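Local coordinates for mitogen activated protein kinase, putative (Leishmania donovani, PDB 4QNY) that probably phosphorylates serine and threonine residues of target proteins as a MAP kinase, and binds magnesium and an ATP analogue in its cleft, at residues 147-151 with 203-208. Residues are numbered along the deposited sequence; the frame is centred on the assembly and turned at random.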
# COMPACT_ATOMS: atom_id res chain seq x y z
N ILE A 147 6.84 3.75 -7.48
CA ILE A 147 5.72 2.82 -7.49
C ILE A 147 5.53 2.25 -6.09
O ILE A 147 6.48 1.81 -5.46
CB ILE A 147 5.95 1.67 -8.50
CG1 ILE A 147 6.08 2.23 -9.92
CG2 ILE A 147 4.81 0.66 -8.42
CD1 ILE A 147 6.45 1.19 -10.95
N HIS A 148 4.29 2.27 -5.60
CA HIS A 148 4.00 1.84 -4.24
C HIS A 148 4.20 0.34 -4.04
O HIS A 148 4.78 -0.08 -3.04
CB HIS A 148 2.58 2.23 -3.84
CG HIS A 148 2.31 2.09 -2.37
ND1 HIS A 148 1.90 0.91 -1.80
CD2 HIS A 148 2.40 2.99 -1.36
CE1 HIS A 148 1.74 1.09 -0.50
NE2 HIS A 148 2.04 2.34 -0.21
N ARG A 149 3.69 -0.45 -4.99
CA ARG A 149 3.90 -1.90 -5.04
C ARG A 149 3.14 -2.66 -3.94
O ARG A 149 2.96 -3.88 -4.02
CB ARG A 149 5.41 -2.20 -5.00
CG ARG A 149 5.82 -3.66 -4.79
CD ARG A 149 5.32 -4.58 -5.88
NE ARG A 149 5.10 -5.93 -5.36
CZ ARG A 149 5.92 -6.95 -5.54
NH1 ARG A 149 5.64 -8.13 -5.02
NH2 ARG A 149 7.03 -6.80 -6.26
N ASP A 150 2.64 -1.95 -2.93
CA ASP A 150 1.91 -2.61 -1.86
C ASP A 150 0.58 -1.94 -1.54
O ASP A 150 0.28 -1.64 -0.38
CB ASP A 150 2.78 -2.68 -0.59
CG ASP A 150 2.36 -3.79 0.35
OD1 ASP A 150 1.72 -4.76 -0.11
OD2 ASP A 150 2.68 -3.70 1.55
N ILE A 151 -0.23 -1.70 -2.57
CA ILE A 151 -1.55 -1.09 -2.38
C ILE A 151 -2.57 -2.12 -1.91
O ILE A 151 -3.07 -2.92 -2.70
CB ILE A 151 -2.05 -0.41 -3.67
CG1 ILE A 151 -1.13 0.76 -4.04
CG2 ILE A 151 -3.48 0.09 -3.50
CD1 ILE A 151 -1.16 1.89 -3.03
N TYR A 203 7.67 -4.20 -14.80
CA TYR A 203 6.29 -3.74 -14.73
C TYR A 203 6.23 -2.22 -14.61
O TYR A 203 7.27 -1.55 -14.61
CB TYR A 203 5.56 -4.39 -13.55
CG TYR A 203 6.34 -4.39 -12.25
CD1 TYR A 203 7.24 -5.40 -11.95
CD2 TYR A 203 6.18 -3.37 -11.33
CE1 TYR A 203 7.95 -5.40 -10.77
CE2 TYR A 203 6.88 -3.36 -10.14
CZ TYR A 203 7.77 -4.38 -9.87
OH TYR A 203 8.47 -4.37 -8.69
N SER A 204 5.03 -1.67 -14.52
CA SER A 204 4.85 -0.23 -14.45
C SER A 204 4.02 0.18 -13.24
O SER A 204 3.77 -0.62 -12.34
CB SER A 204 4.19 0.29 -15.73
OG SER A 204 2.83 -0.10 -15.79
N ALA A 205 3.59 1.44 -13.23
CA ALA A 205 2.80 1.99 -12.13
C ALA A 205 1.35 1.49 -12.18
O ALA A 205 0.55 1.80 -11.30
CB ALA A 205 2.83 3.51 -12.17
N GLN A 206 1.03 0.71 -13.21
CA GLN A 206 -0.31 0.18 -13.38
C GLN A 206 -0.65 -0.89 -12.34
O GLN A 206 -1.82 -1.23 -12.16
CB GLN A 206 -0.48 -0.40 -14.79
CG GLN A 206 -0.54 0.65 -15.89
CD GLN A 206 -1.72 1.59 -15.74
OE1 GLN A 206 -1.62 2.65 -15.12
NE2 GLN A 206 -2.86 1.19 -16.29
N ILE A 207 0.36 -1.41 -11.66
CA ILE A 207 0.14 -2.41 -10.63
C ILE A 207 -0.53 -1.79 -9.40
O ILE A 207 -1.18 -2.48 -8.62
CB ILE A 207 1.45 -3.12 -10.20
CG1 ILE A 207 2.39 -2.14 -9.50
CG2 ILE A 207 2.13 -3.76 -11.40
CD1 ILE A 207 3.54 -2.81 -8.78
N ASP A 208 -0.36 -0.48 -9.24
CA ASP A 208 -1.00 0.24 -8.15
C ASP A 208 -2.47 0.49 -8.47
O ASP A 208 -3.31 0.54 -7.57
CB ASP A 208 -0.28 1.56 -7.86
CG ASP A 208 1.07 1.35 -7.20
OD1 ASP A 208 1.25 0.31 -6.54
OD2 ASP A 208 1.94 2.24 -7.33
O HOH W 1 0.45 -2.05 -5.58
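The His-Arg-Asp (HRD) motif of the protein kinase catalytic loop, His148 to Asp150, is fastened here to the start of helix 206-219, the F-helix of the C-lobe, by the conserved aspartate of the kinase F-helix, Asp208. Its carboxylate faces the turn of the loop and accepts two backbone hydrogen bonds, from His148 N to Asp208 OD2 (2.9 Å) and from Arg149 N to Asp208 OD1 (3.0 Å), so that each oxygen holds one of two consecutive amides. OD2 also accepts a hydrogen bond from His142 NE2 of helix 124-143. Ile147, buried as extensively as Asp208, leads into the loop and points toward 203-208: its CD1 rests 3.5 Å from Ser204 C, while its CG2 meets Ile207 CD1 at 3.7 Å. Arg149 starts with its CA-to-CB bond away from 203-208, but its chain runs alongside: CD lies 3.8 Å from Ile207 CD1 and NH2 3.7 Å from Tyr203 OH. The Asp150 side chain, at the catalytic-base position in this family, is about 5 Å from the bound magnesium and the nucleotide, while the His148 ring packs edge-to-face with Phe169 of the DFG motif and its NE2 is hydrogen-bonded to Cys167 O. A water continues the link beyond the two amides, accepting from Ile151 N at 3.1 Å and lying 2.7 Å from Asp208 OD1.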